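Local coordinates for response regulator (Pseudomonas putida, PDB 3HDV), which probably serves as the phosphoacceptor receiver domain of a two-component response regulator, at residues Thr58-Met62 and Gly89-Glu95; Arg7-Val13 and Ile32-Ala37; Ile71-Arg75 and Val99-Val104. All coordinates share one frame; numbering follows the deposited sequence.

Interaction 1 (Thr58-Met62 and Gly89-Glu95)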
ATOM      1  N   THR B  58      -1.791  -6.417  11.683  1.00 27.19           N
ATOM      2  CA  THR B  58      -3.193  -6.641  11.400  1.00 26.96           C
ATOM      3  C   THR B  58      -4.124  -5.457  11.672  1.00 26.52           C
ATOM      4  O   THR B  58      -3.894  -4.659  12.581  1.00 25.63           O
ATOM      5  CB  THR B  58      -3.735  -7.917  12.137  1.00 27.57           C
ATOM      6  OG1 THR B  58      -5.036  -8.236  11.631  1.00 25.85           O
ATOM      7  CG2 THR B  58      -3.861  -7.677  13.634  1.00 26.51           C
ATOM      8  N   ASP B  59      -5.163  -5.338  10.843  1.00 28.23           N
ATOM      9  CA  ASP B  59      -6.341  -4.473  11.160  1.00 28.87           C
ATOM     10  C   ASP B  59      -7.218  -5.251  12.155  1.00 30.57           C
ATOM     11  O   ASP B  59      -7.065  -6.490  12.318  1.00 30.93           O
ATOM     12  CB  ASP B  59      -7.108  -4.094   9.866  1.00 28.98           C
ATOM     13  CG  ASP B  59      -7.981  -2.818  10.019  1.00 30.19           C
ATOM     14  OD1 ASP B  59      -8.331  -2.386  11.153  1.00 28.95           O
ATOM     15  OD2 ASP B  59      -8.355  -2.256   8.995  1.00 31.20           O
ATOM     16  N   LEU B  60      -8.093  -4.533  12.858  1.00 30.79           N
ATOM     17  CA  LEU B  60      -9.078  -5.099  13.746  1.00 31.64           C
ATOM     18  C   LEU B  60     -10.404  -5.275  12.999  1.00 32.62           C
ATOM     19  O   LEU B  60     -11.136  -6.216  13.226  1.00 32.26           O
ATOM     20  CB  LEU B  60      -9.264  -4.160  14.940  1.00 31.41           C
ATOM     21  CG  LEU B  60      -8.081  -4.144  15.937  1.00 30.87           C
ATOM     22  CD1 LEU B  60      -8.539  -3.298  17.108  1.00 32.70           C
ATOM     23  CD2 LEU B  60      -7.617  -5.564  16.422  1.00 30.35           C
ATOM     24  N   ARG B  61     -10.664  -4.348  12.089  1.00 33.60           N
ATOM     25  CA  ARG B  61     -11.896  -4.241  11.331  1.00 35.44           C
ATOM     26  C   ARG B  61     -11.840  -5.129  10.059  1.00 35.14           C
ATOM     27  O   ARG B  61     -11.390  -4.708   8.996  1.00 35.83           O
ATOM     28  CB  ARG B  61     -11.997  -2.761  10.988  1.00 36.23           C
ATOM     29  CG  ARG B  61     -13.312  -2.075  11.261  1.00 40.69           C
ATOM     30  CD  ARG B  61     -13.847  -1.984  12.695  1.00 38.76           C
ATOM     31  NE  ARG B  61     -13.999  -3.241  13.439  1.00 32.59           N
ATOM     32  CZ  ARG B  61     -13.507  -3.389  14.659  1.00 30.49           C
ATOM     33  NH1 ARG B  61     -12.839  -2.369  15.231  1.00 24.82           N
ATOM     34  NH2 ARG B  61     -13.657  -4.518  15.299  1.00 28.48           N
HETATM   35  N   MSE B  62     -12.251  -6.372  10.180  1.00 36.32           N
HETATM   36  CA  MSE B  62     -12.181  -7.291   9.053  1.00 38.94           C
HETATM   37  C   MSE B  62     -13.372  -8.205   9.052  1.00 38.07           C
HETATM   38  O   MSE B  62     -13.891  -8.524  10.104  1.00 36.68           O
HETATM   39  CB  MSE B  62     -10.902  -8.126   9.082  1.00 37.28           C
HETATM   40  CG  MSE B  62      -9.609  -7.273   9.013  1.00 38.55           C
HETATM   41 SE   MSE B  62      -7.994  -8.455   8.886  1.00 47.68          SE
HETATM   42  CE  MSE B  62      -8.244  -9.504  10.553  1.00 27.98           C
ATOM     43  N   GLY B  89      -8.493   0.550  11.858  1.00 32.42           N
ATOM     44  CA  GLY B  89      -9.588   1.466  11.543  1.00 35.66           C
ATOM     45  C   GLY B  89     -10.419   1.792  12.782  1.00 36.61           C
ATOM     46  O   GLY B  89      -9.942   1.638  13.902  1.00 37.36           O
ATOM     47  N   ASP B  90     -11.667   2.212  12.598  1.00 37.39           N
ATOM     48  CA  ASP B  90     -12.562   2.563  13.727  1.00 38.39           C
ATOM     49  C   ASP B  90     -12.565   1.515  14.846  1.00 37.54           C
ATOM     50  O   ASP B  90     -12.781   0.306  14.601  1.00 37.70           O
ATOM     51  CB  ASP B  90     -14.018   2.744  13.243  1.00 40.12           C
ATOM     52  CG  ASP B  90     -14.185   3.905  12.229  1.00 44.48           C
ATOM     53  OD1 ASP B  90     -13.270   4.785  12.077  1.00 49.30           O
ATOM     54  OD2 ASP B  90     -15.249   3.910  11.556  1.00 51.55           O
ATOM     55  N   THR B  91     -12.313   1.968  16.064  1.00 35.07           N
ATOM     56  CA  THR B  91     -12.243   1.056  17.203  1.00 34.45           C
ATOM     57  C   THR B  91     -12.716   1.896  18.405  1.00 34.77           C
ATOM     58  O   THR B  91     -13.339   2.940  18.198  1.00 36.25           O
ATOM     59  CB  THR B  91     -10.799   0.435  17.383  1.00 33.22           C
ATOM     60  OG1 THR B  91     -10.730  -0.327  18.606  1.00 32.26           O
ATOM     61  CG2 THR B  91      -9.692   1.517  17.429  1.00 33.89           C
ATOM     62  N   ASP B  92     -12.429   1.488  19.628  1.00 33.34           N
ATOM     63  CA  ASP B  92     -12.891   2.255  20.784  1.00 33.74           C
ATOM     64  C   ASP B  92     -12.052   1.778  21.931  1.00 32.64           C
ATOM     65  O   ASP B  92     -11.259   0.848  21.763  1.00 31.63           O
ATOM     66  CB  ASP B  92     -14.366   1.991  21.077  1.00 33.81           C
ATOM     67  CG  ASP B  92     -14.690   0.482  21.127  1.00 36.26           C
ATOM     68  OD1 ASP B  92     -14.159  -0.219  21.978  1.00 36.76           O
ATOM     69  OD2 ASP B  92     -15.481  -0.014  20.297  1.00 43.53           O
ATOM     70  N   VAL B  93     -12.210   2.438  23.073  1.00 31.34           N
ATOM     71  CA  VAL B  93     -11.370   2.216  24.205  1.00 31.19           C
ATOM     72  C   VAL B  93     -11.470   0.806  24.723  1.00 31.68           C
ATOM     73  O   VAL B  93     -10.457   0.201  24.990  1.00 31.21           O
ATOM     74  CB  VAL B  93     -11.604   3.268  25.323  1.00 31.49           C
ATOM     75  CG1 VAL B  93     -10.898   2.849  26.617  1.00 31.56           C
ATOM     76  CG2 VAL B  93     -11.122   4.640  24.833  1.00 30.40           C
ATOM     77  N   GLU B  94     -12.682   0.258  24.855  1.00 33.12           N
ATOM     78  CA  GLU B  94     -12.821  -1.114  25.408  1.00 34.27           C
ATOM     79  C   GLU B  94     -12.096  -2.136  24.561  1.00 31.51           C
ATOM     80  O   GLU B  94     -11.393  -3.000  25.081  1.00 31.31           O
ATOM     81  CB  GLU B  94     -14.315  -1.484  25.609  1.00 35.26           C
ATOM     82  CG  GLU B  94     -14.881  -0.636  26.779  1.00 38.85           C
ATOM     83  CD  GLU B  94     -16.253  -1.057  27.322  1.00 41.00           C
ATOM     84  OE1 GLU B  94     -17.052  -1.681  26.555  1.00 45.81           O
ATOM     85  OE2 GLU B  94     -16.511  -0.705  28.546  1.00 48.06           O
ATOM     86  N   GLU B  95     -12.277  -2.039  23.248  1.00 30.26           N
ATOM     87  CA  GLU B  95     -11.594  -2.948  22.350  1.00 29.75           C
ATOM     88  C   GLU B  95     -10.048  -2.770  22.447  1.00 29.90           C
ATOM     89  O   GLU B  95      -9.294  -3.755  22.483  1.00 29.77           O
ATOM     90  CB  GLU B  95     -12.078  -2.747  20.912  1.00 28.76           C
ATOM     91  CG  GLU B  95     -11.434  -3.754  19.937  1.00 28.02           C
ATOM     92  CD  GLU B  95     -11.980  -3.663  18.567  1.00 30.57           C
ATOM     93  OE1 GLU B  95     -12.119  -2.544  18.026  1.00 33.72           O
ATOM     94  OE2 GLU B  95     -12.249  -4.725  17.986  1.00 37.57           O
TER
HETATM   95  O   HOH W   1     -11.349  -6.669  16.161  1.00 40.58           O
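Arg61 and Glu95 meet end-on: Arg61 NH1 donates to Glu95 OE1 at 2.9 Å and Arg61 NH2 to Glu95 OE2 at 3.0 Å, each on a syn lone pair, with guanidinium and carboxylate only 17° from coplanar. Arg61 NH1 also donates to Asp90 O, 2.7 Å away and near the guanidinium plane, so three nearly in-plane bonds fix how the group is turned. On the buried side, Leu60 CD1 presses on Glu95 CD at 3.8 Å, and Thr91 OG1 gives Glu95 OE1 a second bond. Deeper still, Asp59 OD1 takes three backbone N-H groups: Gly89 N at 3.0 Å on the syn side, Leu60 N on the anti side, and Arg61 N from above the carboxylate plane, this last closing an Asx turn. Toward solvent the contact thins: the Asp90 side chain stays 4.8 Å from segment 58-62, and Arg61, though well bonded, is exposed. A water also bridges Leu60 O and Glu95 OE2. With an alanine in place of Glu95, Arg61 would probably lose its charged mate and be freer to swing about its bond to Asp90 O. Loops following two neighbouring parallel strands, one carrying the predicted phosphoacceptor Asp59, form the active-site edge of a CheY-like receiver domain.

Interaction 2 (Arg7-Val13 and Ile32-Ala37)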
ATOM      1  N   ARG B   7      16.153 -14.726   7.432  1.00 46.04           N
ATOM      2  CA  ARG B   7      15.795 -13.407   6.877  1.00 46.56           C
ATOM      3  C   ARG B   7      14.366 -12.989   7.400  1.00 43.33           C
ATOM      4  O   ARG B   7      13.479 -13.816   7.468  1.00 42.78           O
ATOM      5  CB  ARG B   7      15.875 -13.422   5.352  1.00 46.78           C
ATOM      6  CG  ARG B   7      15.711 -12.013   4.724  1.00 50.41           C
ATOM      7  CD  ARG B   7      16.122 -11.958   3.241  1.00 51.94           C
ATOM      8  NE  ARG B   7      15.141 -12.616   2.381  1.00 61.32           N
ATOM      9  CZ  ARG B   7      15.426 -13.596   1.523  1.00 65.86           C
ATOM     10  NH1 ARG B   7      16.687 -14.024   1.390  1.00 67.90           N
ATOM     11  NH2 ARG B   7      14.453 -14.134   0.781  1.00 66.09           N
ATOM     12  N   PRO B   8      14.191 -11.730   7.834  1.00 41.71           N
ATOM     13  CA  PRO B   8      12.873 -11.323   8.359  1.00 40.51           C
ATOM     14  C   PRO B   8      11.756 -11.465   7.295  1.00 37.63           C
ATOM     15  O   PRO B   8      11.990 -11.198   6.122  1.00 37.50           O
ATOM     16  CB  PRO B   8      13.070  -9.826   8.727  1.00 40.50           C
ATOM     17  CG  PRO B   8      14.556  -9.632   8.834  1.00 41.39           C
ATOM     18  CD  PRO B   8      15.170 -10.619   7.865  1.00 41.80           C
ATOM     19  N   LEU B   9      10.593 -11.942   7.738  1.00 36.00           N
ATOM     20  CA  LEU B   9       9.356 -11.924   6.963  1.00 32.83           C
ATOM     21  C   LEU B   9       8.170 -11.362   7.807  1.00 32.71           C
ATOM     22  O   LEU B   9       7.911 -11.855   8.914  1.00 33.40           O
ATOM     23  CB  LEU B   9       9.052 -13.333   6.443  1.00 33.16           C
ATOM     24  CG  LEU B   9       7.797 -13.583   5.606  1.00 32.87           C
ATOM     25  CD1 LEU B   9       7.930 -12.721   4.323  1.00 27.83           C
ATOM     26  CD2 LEU B   9       7.742 -15.081   5.286  1.00 31.06           C
ATOM     27  N   VAL B  10       7.452 -10.352   7.264  1.00 30.69           N
ATOM     28  CA  VAL B  10       6.284  -9.719   7.938  1.00 29.21           C
ATOM     29  C   VAL B  10       5.023 -10.214   7.271  1.00 27.51           C
ATOM     30  O   VAL B  10       4.973 -10.220   6.073  1.00 27.97           O
ATOM     31  CB  VAL B  10       6.371  -8.129   7.891  1.00 29.01           C
ATOM     32  CG1 VAL B  10       5.154  -7.445   8.584  1.00 24.81           C
ATOM     33  CG2 VAL B  10       7.668  -7.656   8.609  1.00 26.77           C
ATOM     34  N   LEU B  11       4.030 -10.677   8.040  1.00 26.38           N
ATOM     35  CA  LEU B  11       2.725 -11.000   7.456  1.00 25.40           C
ATOM     36  C   LEU B  11       1.785  -9.792   7.648  1.00 25.03           C
ATOM     37  O   LEU B  11       1.503  -9.382   8.762  1.00 24.35           O
ATOM     38  CB  LEU B  11       2.095 -12.161   8.192  1.00 25.61           C
ATOM     39  CG  LEU B  11       0.659 -12.570   7.826  1.00 24.82           C
ATOM     40  CD1 LEU B  11       0.585 -13.131   6.398  1.00 25.29           C
ATOM     41  CD2 LEU B  11       0.198 -13.636   8.875  1.00 24.70           C
ATOM     42  N   VAL B  12       1.249  -9.276   6.568  1.00 25.64           N
ATOM     43  CA  VAL B  12       0.305  -8.148   6.665  1.00 25.65           C
ATOM     44  C   VAL B  12      -1.115  -8.671   6.463  1.00 26.72           C
ATOM     45  O   VAL B  12      -1.434  -9.190   5.402  1.00 27.41           O
ATOM     46  CB  VAL B  12       0.596  -7.110   5.569  1.00 25.30           C
ATOM     47  CG1 VAL B  12      -0.490  -5.974   5.596  1.00 24.97           C
ATOM     48  CG2 VAL B  12       2.029  -6.503   5.765  1.00 22.75           C
ATOM     49  N   VAL B  13      -1.977  -8.491   7.450  1.00 26.67           N
ATOM     50  CA  VAL B  13      -3.324  -9.030   7.354  1.00 25.86           C
ATOM     51  C   VAL B  13      -4.321  -7.864   7.228  1.00 26.04           C
ATOM     52  O   VAL B  13      -4.399  -7.023   8.113  1.00 24.86           O
ATOM     53  CB  VAL B  13      -3.662  -9.857   8.627  1.00 24.77           C
ATOM     54  CG1 VAL B  13      -5.085 -10.456   8.590  1.00 22.33           C
ATOM     55  CG2 VAL B  13      -2.535 -10.872   8.912  1.00 24.50           C
ATOM     56  N   ILE B  32      12.419  -4.853   3.730  1.00 39.25           N
ATOM     57  CA  ILE B  32      11.790  -5.872   4.570  1.00 36.66           C
ATOM     58  C   ILE B  32      10.788  -6.699   3.745  1.00 37.11           C
ATOM     59  O   ILE B  32       9.814  -6.149   3.192  1.00 36.09           O
ATOM     60  CB  ILE B  32      11.047  -5.247   5.773  1.00 36.93           C
ATOM     61  CG1 ILE B  32      12.016  -4.454   6.684  1.00 36.53           C
ATOM     62  CG2 ILE B  32      10.285  -6.320   6.554  1.00 34.04           C
ATOM     63  CD1 ILE B  32      11.337  -3.399   7.506  1.00 36.84           C
ATOM     64  N   ASP B  33      11.031  -8.006   3.676  1.00 34.81           N
ATOM     65  CA  ASP B  33      10.156  -8.940   2.998  1.00 36.01           C
ATOM     66  C   ASP B  33       8.776  -8.993   3.677  1.00 33.25           C
ATOM     67  O   ASP B  33       8.689  -8.986   4.901  1.00 32.19           O
ATOM     68  CB  ASP B  33      10.771 -10.306   3.121  1.00 37.64           C
ATOM     69  CG  ASP B  33      10.594 -11.129   1.912  1.00 45.16           C
ATOM     70  OD1 ASP B  33       9.762 -10.755   1.015  1.00 51.60           O
ATOM     71  OD2 ASP B  33      11.303 -12.179   1.879  1.00 53.09           O
ATOM     72  N   ALA B  34       7.713  -9.065   2.887  1.00 31.42           N
ATOM     73  CA  ALA B  34       6.368  -9.079   3.475  1.00 29.66           C
ATOM     74  C   ALA B  34       5.439  -9.892   2.650  1.00 28.47           C
ATOM     75  O   ALA B  34       5.577  -9.924   1.464  1.00 29.67           O
ATOM     76  CB  ALA B  34       5.837  -7.643   3.630  1.00 27.86           C
ATOM     77  N   VAL B  35       4.454 -10.529   3.282  1.00 28.78           N
ATOM     78  CA  VAL B  35       3.445 -11.276   2.521  1.00 28.39           C
ATOM     79  C   VAL B  35       2.103 -10.882   3.083  1.00 28.07           C
ATOM     80  O   VAL B  35       2.055 -10.333   4.173  1.00 28.46           O
ATOM     81  CB  VAL B  35       3.629 -12.801   2.631  1.00 27.56           C
ATOM     82  CG1 VAL B  35       4.856 -13.228   1.756  1.00 29.99           C
ATOM     83  CG2 VAL B  35       3.803 -13.246   4.093  1.00 27.26           C
ATOM     84  N   GLY B  36       1.032 -11.132   2.342  1.00 26.63           N
ATOM     85  CA  GLY B  36      -0.287 -10.644   2.744  1.00 27.62           C
ATOM     86  C   GLY B  36      -1.286 -11.747   2.916  1.00 28.37           C
ATOM     87  O   GLY B  36      -1.222 -12.744   2.188  1.00 29.38           O
ATOM     88  N   ALA B  37      -2.186 -11.567   3.868  1.00 27.38           N
ATOM     89  CA  ALA B  37      -3.330 -12.475   4.103  1.00 28.20           C
ATOM     90  C   ALA B  37      -4.579 -11.602   4.099  1.00 29.93           C
ATOM     91  O   ALA B  37      -4.550 -10.461   4.640  1.00 28.16           O
ATOM     92  CB  ALA B  37      -3.206 -13.131   5.460  1.00 25.97           C
TER
HETATM   93  O   HOH W   2      13.377  -9.450   4.797  1.00 41.02           O
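Leu9 and Leu11 of strand 9-13 both hold CG opposite the backbone N (chi1 180° and 174°), and a turn about the next bond then swings each CD1 over strand 33-37. Leu9 CD1 comes to Val35 CG1 at 4.0 Å, while Leu11 CD1 reaches the other branch of that valine and also Ala37 CB, 3.9 Å away. The two strands are the parallel pair of a beta-alpha-beta unit, joined through helix 17-29, and here they illustrate how one strand serves two neighbours and two faces. Val10 and Val12 direct both N and O to strand 33-37: Val10 N bonds to Asp33 O and Val10 O receives Val35 N, then Val12 N bonds to Val35 O at 2.7 Å and Val12 O receives Ala37 N at 2.9 Å. Leu9, Leu11 and Val13 bond through their backbones to strand 53-58 and the residue after it, on the other flank. The strands twist by 28° against each other. Helix 40-49 packs on the face carrying Leu11, Val13, Val35 and Ala37, with Tyr46 against Leu11 and Val35. Leu23 and Leu27 of helix 17-29 lie against the face of Val10, Val12 and Ala34, where Val10 CG2 also meets Ile32 CG2 at 3.6 Å. At the start of the pair, Asp33 OD2 has its stronger salt bridge with Arg52; Arg7 NH2 approaches Asp33 OD2 edge-on in a long one, at 3.9 Å. Beside them a water ties the backbones together, donating to Pro8 O at 2.6 Å and accepting from Asp33 N at 3.0 Å.

Interaction 3 (Ile71-Arg75 and Val99-Val104)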
ATOM      1  N   ILE B  71      -6.247 -12.500  16.827  1.00 32.54           N
ATOM      2  CA  ILE B  71      -5.257 -12.421  17.879  1.00 32.98           C
ATOM      3  C   ILE B  71      -5.509 -13.419  19.021  1.00 33.70           C
ATOM      4  O   ILE B  71      -4.587 -14.089  19.479  1.00 33.37           O
ATOM      5  CB  ILE B  71      -5.111 -10.936  18.427  1.00 32.24           C
ATOM      6  CG1 ILE B  71      -4.630 -10.040  17.276  1.00 31.76           C
ATOM      7  CG2 ILE B  71      -4.158 -10.890  19.612  1.00 32.14           C
ATOM      8  CD1 ILE B  71      -4.691  -8.519  17.544  1.00 31.10           C
ATOM      9  N   ARG B  72      -6.749 -13.518  19.468  1.00 35.55           N
ATOM     10  CA  ARG B  72      -7.110 -14.490  20.497  1.00 37.87           C
ATOM     11  C   ARG B  72      -6.755 -15.916  20.085  1.00 38.08           C
ATOM     12  O   ARG B  72      -6.178 -16.656  20.870  1.00 38.99           O
ATOM     13  CB  ARG B  72      -8.612 -14.443  20.768  1.00 38.30           C
ATOM     14  CG  ARG B  72      -9.023 -13.530  21.876  1.00 41.86           C
ATOM     15  CD  ARG B  72     -10.469 -13.158  21.622  1.00 43.72           C
ATOM     16  NE  ARG B  72     -10.944 -12.177  22.574  1.00 45.24           N
ATOM     17  CZ  ARG B  72     -12.081 -11.503  22.436  1.00 46.59           C
ATOM     18  NH1 ARG B  72     -12.850 -11.706  21.374  1.00 47.16           N
ATOM     19  NH2 ARG B  72     -12.442 -10.629  23.366  1.00 46.45           N
ATOM     20  N   THR B  73      -7.075 -16.309  18.859  1.00 38.42           N
ATOM     21  CA  THR B  73      -6.709 -17.687  18.462  1.00 39.18           C
ATOM     22  C   THR B  73      -5.200 -17.875  18.372  1.00 40.30           C
ATOM     23  O   THR B  73      -4.683 -18.984  18.659  1.00 40.51           O
ATOM     24  CB  THR B  73      -7.347 -18.136  17.159  1.00 38.55           C
ATOM     25  OG1 THR B  73      -6.810 -17.394  16.056  1.00 38.50           O
ATOM     26  CG2 THR B  73      -8.852 -18.021  17.234  1.00 37.96           C
ATOM     27  N   ILE B  74      -4.475 -16.820  17.952  1.00 39.45           N
ATOM     28  CA  ILE B  74      -3.013 -16.912  17.923  1.00 38.94           C
ATOM     29  C   ILE B  74      -2.447 -17.143  19.339  1.00 39.58           C
ATOM     30  O   ILE B  74      -1.591 -17.986  19.533  1.00 39.11           O
ATOM     31  CB  ILE B  74      -2.323 -15.709  17.210  1.00 38.63           C
ATOM     32  CG1 ILE B  74      -2.672 -15.708  15.724  1.00 38.83           C
ATOM     33  CG2 ILE B  74      -0.796 -15.786  17.377  1.00 36.98           C
ATOM     34  CD1 ILE B  74      -2.357 -14.393  15.000  1.00 37.15           C
ATOM     35  N   ARG B  75      -2.941 -16.396  20.317  1.00 39.61           N
ATOM     36  CA  ARG B  75      -2.410 -16.473  21.661  1.00 41.08           C
ATOM     37  C   ARG B  75      -2.749 -17.799  22.338  1.00 42.44           C
ATOM     38  O   ARG B  75      -2.151 -18.138  23.351  1.00 42.82           O
ATOM     39  CB  ARG B  75      -2.905 -15.281  22.537  1.00 41.08           C
ATOM     40  CG  ARG B  75      -2.377 -13.914  22.099  1.00 39.49           C
ATOM     41  CD  ARG B  75      -0.877 -13.822  22.189  1.00 38.81           C
ATOM     42  NE  ARG B  75      -0.419 -12.471  21.853  1.00 39.87           N
ATOM     43  CZ  ARG B  75       0.528 -12.198  20.972  1.00 39.84           C
ATOM     44  NH1 ARG B  75       1.148 -13.198  20.337  1.00 34.04           N
ATOM     45  NH2 ARG B  75       0.875 -10.917  20.731  1.00 35.18           N
ATOM     46  N   VAL B  99      -7.440  -5.713  23.339  1.00 30.44           N
ATOM     47  CA  VAL B  99      -6.264  -6.019  22.507  1.00 30.45           C
ATOM     48  C   VAL B  99      -4.946  -5.879  23.276  1.00 31.59           C
ATOM     49  O   VAL B  99      -4.051  -6.779  23.221  1.00 31.70           O
ATOM     50  CB  VAL B  99      -6.272  -5.222  21.191  1.00 30.92           C
ATOM     51  CG1 VAL B  99      -4.952  -5.452  20.367  1.00 28.93           C
ATOM     52  CG2 VAL B  99      -7.489  -5.640  20.375  1.00 30.20           C
HETATM   53  N   MSE B 100      -4.828  -4.802  24.047  1.00 31.42           N
HETATM   54  CA  MSE B 100      -3.607  -4.604  24.828  1.00 31.91           C
HETATM   55  C   MSE B 100      -3.392  -5.718  25.894  1.00 32.40           C
HETATM   56  O   MSE B 100      -2.260  -6.120  26.150  1.00 32.08           O
HETATM   57  CB  MSE B 100      -3.530  -3.170  25.405  1.00 31.26           C
HETATM   58  CG  MSE B 100      -3.420  -2.042  24.332  1.00 30.94           C
HETATM   59 SE   MSE B 100      -1.603  -2.132  23.497  1.00 45.20          SE
HETATM   60  CE  MSE B 100      -0.627  -1.383  25.054  1.00 35.60           C
ATOM     61  N   HIS B 101      -4.462  -6.217  26.507  1.00 33.33           N
ATOM     62  CA  HIS B 101      -4.319  -7.374  27.410  1.00 34.72           C
ATOM     63  C   HIS B 101      -3.823  -8.620  26.713  1.00 35.49           C
ATOM     64  O   HIS B 101      -3.247  -9.502  27.373  1.00 35.80           O
ATOM     65  CB  HIS B 101      -5.634  -7.735  28.105  1.00 34.22           C
ATOM     66  CG  HIS B 101      -6.034  -6.804  29.210  1.00 34.60           C
ATOM     67  ND1 HIS B 101      -5.297  -6.661  30.368  1.00 33.44           N
ATOM     68  CD2 HIS B 101      -7.164  -6.073  29.388  1.00 33.86           C
ATOM     69  CE1 HIS B 101      -5.936  -5.848  31.195  1.00 36.13           C
ATOM     70  NE2 HIS B 101      -7.087  -5.503  30.637  1.00 33.69           N
ATOM     71  N   LEU B 102      -4.079  -8.717  25.404  1.00 36.12           N
ATOM     72  CA  LEU B 102      -3.526  -9.795  24.581  1.00 38.15           C
ATOM     73  C   LEU B 102      -2.030  -9.627  24.224  1.00 39.12           C
ATOM     74  O   LEU B 102      -1.447 -10.484  23.568  1.00 41.99           O
ATOM     75  CB  LEU B 102      -4.393 -10.081  23.343  1.00 37.35           C
ATOM     76  CG  LEU B 102      -5.835 -10.529  23.668  1.00 37.86           C
ATOM     77  CD1 LEU B 102      -6.767 -10.482  22.472  1.00 36.41           C
ATOM     78  CD2 LEU B 102      -5.862 -11.905  24.341  1.00 39.50           C
ATOM     79  N   GLY B 103      -1.392  -8.540  24.642  1.00 39.17           N
ATOM     80  CA  GLY B 103       0.066  -8.489  24.563  1.00 37.20           C
ATOM     81  C   GLY B 103       0.642  -7.998  23.241  1.00 37.55           C
ATOM     82  O   GLY B 103       1.820  -8.290  22.925  1.00 39.36           O
ATOM     83  N   VAL B 104      -0.103  -7.217  22.463  1.00 35.07           N
ATOM     84  CA  VAL B 104       0.427  -6.770  21.176  1.00 32.77           C
ATOM     85  C   VAL B 104       1.680  -5.904  21.371  1.00 32.57           C
ATOM     86  O   VAL B 104       1.861  -5.321  22.413  1.00 34.28           O
ATOM     87  CB  VAL B 104      -0.665  -6.112  20.291  1.00 32.41           C
ATOM     88  CG1 VAL B 104      -1.805  -7.082  20.061  1.00 29.78           C
ATOM     89  CG2 VAL B 104      -1.186  -4.772  20.910  1.00 31.59           C
TER
HETATM   90  O   HOH W   3       3.058  -9.308  20.370  1.00 36.03           O
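Ile71 lies at the centre of the contact, its two branches sent to different partners. Its CG2 leans obliquely on Leu102, 3.8 Å from Leu102 CB, whereas the longer branch runs out across two valines at about a right angle, with Ile71 CD1 4.2 Å from Val99 CG1 and 4.1 Å from Val104 CG1. Val86 of strand 83-88 lies against Ile71, Val99 and Val104, so the isoleucine fills the groove where helix 67-75 and the end of helix 93-101 rest on the parallel sheet. The Leu102 side chain rests against two successive residues of helix 67-75: Leu102 CD1 touches Arg72 CG at 3.8 Å as well as Ile71 CG2. Arg72 thus contributes its aliphatic stem, its charged end turning to Asp69.

Arg75 completes the row in a different manner. A bend at chi2 (-62°) folds its chain toward the C-terminal end of helix 93-101, and Arg75 NE donates to Leu102 O at 2.8 Å, in the guanidinium plane and nearly along the C=O axis. Arg75 NH1 bonds to Leu82 O, and a water links Arg75 NH2, weakly, to Gly103 O. Gly103 leaves the helix with positive phi (87°), turning the chain toward Val104 and strand 106-109. Farther along the surface of helix 93-101, His101 bonds to Asp106 of the second subunit. Apolar branches therefore seat one helix on the other's end, while a guanidinium spans the carbonyls of two loops; its positive charge would be expected to suit the partly negative C-terminal end of helix 93-101.

From the N terminus, interaction 2 comes first: it closes the loop through helix 17-29 by pairing the edge strand 33-37 with strand 9-13. It is complete before the other two open. Those two cross, their segments alternating as 58-62, 71-75, 89-95 and 99-104, so that strand 83-88 lies within both loops and helix 93-101 takes part at each end. Val13 joins interactions 2 and 1, its O probably accepting from Asp59 N, while Leu60 packs on Val99 and Thr58 on Ile71 between interactions 1 and 3. Interactions 2 and 3, centres about 19 Å apart, do not touch. Together they tie the sheet edge, the predicted phosphorylation site and the subunit-facing helix 93-101 into one receiver domain.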